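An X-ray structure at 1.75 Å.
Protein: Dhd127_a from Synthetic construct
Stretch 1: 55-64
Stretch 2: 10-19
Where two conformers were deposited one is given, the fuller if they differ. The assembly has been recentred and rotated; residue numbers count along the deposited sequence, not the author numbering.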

# COMPACT_ATOMS: atom_id res chain seq x y z
N GLU A 55 -4.17 -7.65 -5.73
CA GLU A 55 -3.45 -6.73 -6.59
C GLU A 55 -2.36 -5.96 -5.82
O GLU A 55 -1.30 -5.70 -6.34
CB GLU A 55 -4.41 -5.79 -7.31
CG GLU A 55 -5.38 -6.55 -8.20
CD GLU A 55 -4.66 -7.37 -9.27
OE1 GLU A 55 -3.86 -6.79 -10.01
OE2 GLU A 55 -4.90 -8.59 -9.37
N LEU A 56 -2.68 -5.56 -4.59
CA LEU A 56 -1.71 -4.84 -3.77
C LEU A 56 -0.50 -5.72 -3.41
O LEU A 56 0.63 -5.27 -3.47
CB LEU A 56 -2.39 -4.32 -2.51
CG LEU A 56 -3.13 -3.01 -2.75
CD1 LEU A 56 -4.21 -2.78 -1.72
CD2 LEU A 56 -2.12 -1.87 -2.77
N GLU A 57 -0.75 -6.97 -3.05
CA GLU A 57 0.33 -7.89 -2.72
C GLU A 57 1.24 -8.06 -3.94
O GLU A 57 2.45 -8.04 -3.80
CB GLU A 57 -0.24 -9.24 -2.30
CG GLU A 57 -0.99 -9.20 -1.00
CD GLU A 57 -1.81 -10.45 -0.74
OE1 GLU A 57 -1.90 -11.31 -1.64
OE2 GLU A 57 -2.38 -10.55 0.36
N LYS A 58 0.64 -8.18 -5.11
CA LYS A 58 1.37 -8.30 -6.36
C LYS A 58 2.21 -7.03 -6.63
O LYS A 58 3.36 -7.14 -7.02
CB LYS A 58 0.40 -8.58 -7.50
CG LYS A 58 0.93 -8.30 -8.88
CD LYS A 58 -0.06 -8.79 -9.94
CE LYS A 58 0.06 -7.98 -11.22
NZ LYS A 58 -0.50 -6.62 -11.05
N ALA A 59 1.63 -5.86 -6.40
CA ALA A 59 2.37 -4.61 -6.58
C ALA A 59 3.58 -4.52 -5.63
O ALA A 59 4.66 -4.11 -6.03
CB ALA A 59 1.46 -3.42 -6.40
N VAL A 60 3.39 -4.92 -4.39
CA VAL A 60 4.48 -4.92 -3.44
C VAL A 60 5.59 -5.88 -3.90
O VAL A 60 6.75 -5.54 -3.81
CB VAL A 60 4.00 -5.30 -2.04
CG1 VAL A 60 5.19 -5.46 -1.11
CG2 VAL A 60 3.03 -4.26 -1.52
N ARG A 61 5.23 -7.04 -4.41
CA ARG A 61 6.26 -7.96 -4.89
C ARG A 61 7.08 -7.36 -6.03
O ARG A 61 8.29 -7.45 -6.02
CB ARG A 61 5.64 -9.28 -5.35
CG ARG A 61 5.15 -10.16 -4.22
CD ARG A 61 4.80 -11.56 -4.71
NE ARG A 61 3.57 -11.59 -5.50
CZ ARG A 61 2.36 -11.78 -4.98
NH1 ARG A 61 2.21 -11.96 -3.69
NH2 ARG A 61 1.31 -11.79 -5.77
N GLU A 62 6.43 -6.72 -7.01
CA GLU A 62 7.16 -6.09 -8.09
C GLU A 62 8.08 -4.95 -7.60
O GLU A 62 9.16 -4.78 -8.14
CB GLU A 62 6.24 -5.60 -9.21
CG GLU A 62 6.99 -5.08 -10.43
CD GLU A 62 8.01 -6.06 -11.00
OE1 GLU A 62 7.79 -7.27 -10.91
OE2 GLU A 62 9.03 -5.60 -11.54
N VAL A 63 7.65 -4.21 -6.59
CA VAL A 63 8.47 -3.13 -6.08
C VAL A 63 9.75 -3.73 -5.53
O VAL A 63 10.83 -3.20 -5.72
CB VAL A 63 7.75 -2.34 -4.97
CG1 VAL A 63 8.73 -1.43 -4.25
CG2 VAL A 63 6.59 -1.56 -5.55
N ARG A 64 9.63 -4.84 -4.82
CA ARG A 64 10.80 -5.50 -4.27
C ARG A 64 11.73 -6.00 -5.39
O ARG A 64 12.94 -6.01 -5.24
CB ARG A 64 10.40 -6.60 -3.29
CG ARG A 64 9.72 -6.03 -2.06
CD ARG A 64 9.58 -7.05 -0.94
NE ARG A 64 9.58 -6.41 0.38
CZ ARG A 64 8.52 -6.30 1.16
NH1 ARG A 64 7.36 -6.79 0.76
NH2 ARG A 64 8.61 -5.72 2.34
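Stretch 2 10-19: ELADLSQHLV

Stretch 2 is helical from E10 to V19, with phi near -62° and psi near -43° throughout. It is part of a longer helix that runs on at both ends, as is stretch 1. Backbone hydrogen bonds from residue i+4 back to residue i hold its turns, for example L14 N to E10 O at 2.9 Å and L18 N to L14 O at 2.9 Å.

The two helices run nearly antiparallel. Their N-to-C directions make an angle of 159°, the signed crossing angle is -159°, and the axes approach to 10.1 Å. Two pairs set the register. The CA atoms of A59 and L18 lie 6.4 Å apart, and those of V63 and L14 lie 6.6 Å apart. Because the directions oppose, moving up stretch 1 from A59 to V63 means moving down stretch 2 from L18 to L14. The stretches bury 401 Å² between them, both sides summed.

The direct contacts are mainly apolar. L18 points toward stretch 1 and acts as a knob in a hole formed by L56, A59, V60 and V63. Its chi1 is t and its chi2 is p. L18 CD1 lies 3.6 Å from L56 CD2, 3.9 Å from A59 CB and 3.9 Å from V60 CG2. L18 CD2 lies 4.1 Å from V63 CG2. The small side chain of A59 faces stretch 2. L56 starts sideways, but its end comes nearer and reaches the knob.

V63 continues the apolar contact one turn further along stretch 1. V63 CG2 is 4.1 Å from L14 CB, and V63 CG1 is 4.1 Å from L11 CD1. L11 has the same t, p rotamer as L18. L14 instead takes m, t and points toward stretch 1, where L14 CD1 lies 4.1 Å from E62 CG. This last contact uses the aliphatic part of the glutamate.

The H17 ring meets A59 at its edge. A59 CB lies near the ring plane, 4.4 Å from H17 CE1.

No direct hydrogen bond joins the stretches. A water bridges them instead, its oxygen donating to E10 OE1 at 2.8 Å and to E62 OE2 at 2.9 Å. It thus links two carboxylates that both act as acceptors.

Two polar contacts lie within a single helix. S15 OG donates to L11 O at 2.9 Å, one turn back in the same helix, and is also hydrogen-bonded elsewhere in the structure. On stretch 1, K58 NZ forms a salt bridge with E55 OE1 at 3.5 Å.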

# COMPACT_ATOMS: atom_id res chain seq x y z
N GLU A 10 10.98 4.12 -13.07
CA GLU A 10 10.01 3.04 -12.99
C GLU A 10 9.64 2.80 -11.53
O GLU A 10 8.47 2.60 -11.22
CB GLU A 10 10.56 1.76 -13.62
CG GLU A 10 9.62 0.57 -13.53
CD GLU A 10 9.95 -0.57 -14.49
OE1 GLU A 10 9.59 -1.72 -14.18
OE2 GLU A 10 10.56 -0.31 -15.54
N LEU A 11 10.62 2.84 -10.63
CA LEU A 11 10.33 2.66 -9.23
C LEU A 11 9.39 3.77 -8.73
O LEU A 11 8.50 3.50 -7.98
CB LEU A 11 11.63 2.66 -8.43
CG LEU A 11 11.49 2.45 -6.94
CD1 LEU A 11 10.70 1.20 -6.64
CD2 LEU A 11 12.85 2.40 -6.27
N ALA A 12 9.61 5.00 -9.16
CA ALA A 12 8.71 6.07 -8.79
C ALA A 12 7.30 5.79 -9.34
O ALA A 12 6.32 6.00 -8.65
CB ALA A 12 9.22 7.40 -9.30
N ASP A 13 7.21 5.30 -10.57
CA ASP A 13 5.91 4.99 -11.14
C ASP A 13 5.19 3.91 -10.31
O ASP A 13 4.03 4.07 -9.99
CB ASP A 13 6.08 4.42 -12.55
CG ASP A 13 6.40 5.48 -13.58
OD1 ASP A 13 6.29 6.68 -13.30
OD2 ASP A 13 6.74 5.08 -14.70
N LEU A 14 5.90 2.84 -9.98
CA LEU A 14 5.33 1.78 -9.17
C LEU A 14 4.93 2.24 -7.76
O LEU A 14 3.88 1.87 -7.26
CB LEU A 14 6.30 0.61 -9.04
CG LEU A 14 6.73 -0.05 -10.35
CD1 LEU A 14 7.78 -1.11 -10.09
CD2 LEU A 14 5.53 -0.65 -11.06
N SER A 15 5.76 3.06 -7.13
CA SER A 15 5.43 3.54 -5.80
C SER A 15 4.15 4.38 -5.80
O SER A 15 3.29 4.17 -4.96
CB SER A 15 6.58 4.36 -5.24
OG SER A 15 7.76 3.57 -5.18
N GLN A 16 4.01 5.30 -6.74
CA GLN A 16 2.80 6.11 -6.82
C GLN A 16 1.56 5.24 -7.09
O GLN A 16 0.54 5.43 -6.48
CB GLN A 16 2.93 7.19 -7.89
CG GLN A 16 4.03 8.18 -7.60
CD GLN A 16 3.99 9.38 -8.52
OE1 GLN A 16 3.92 9.24 -9.73
NE2 GLN A 16 4.02 10.57 -7.94
N HIS A 17 1.70 4.26 -7.97
CA HIS A 17 0.60 3.36 -8.25
C HIS A 17 0.19 2.58 -6.99
O HIS A 17 -0.97 2.47 -6.68
CB HIS A 17 1.02 2.38 -9.35
CG HIS A 17 0.09 1.23 -9.53
ND1 HIS A 17 0.40 -0.04 -9.12
CD2 HIS A 17 -1.15 1.16 -10.07
CE1 HIS A 17 -0.60 -0.86 -9.40
NE2 HIS A 17 -1.55 -0.15 -9.98
N LEU A 18 1.18 2.11 -6.25
CA LEU A 18 0.91 1.38 -5.02
C LEU A 18 0.17 2.27 -4.00
O LEU A 18 -0.76 1.82 -3.36
CB LEU A 18 2.23 0.88 -4.44
CG LEU A 18 2.27 0.07 -3.16
CD1 LEU A 18 1.37 -1.15 -3.22
CD2 LEU A 18 3.71 -0.34 -2.93
N VAL A 19 0.58 3.52 -3.86
CA VAL A 19 -0.11 4.42 -2.94
C VAL A 19 -1.56 4.69 -3.36
O VAL A 19 -2.45 4.69 -2.53
CB VAL A 19 0.64 5.74 -2.76
CG1 VAL A 19 -0.16 6.69 -1.88
CG2 VAL A 19 2.00 5.49 -2.15
O HOH W 1 10.76 -3.48 -12.40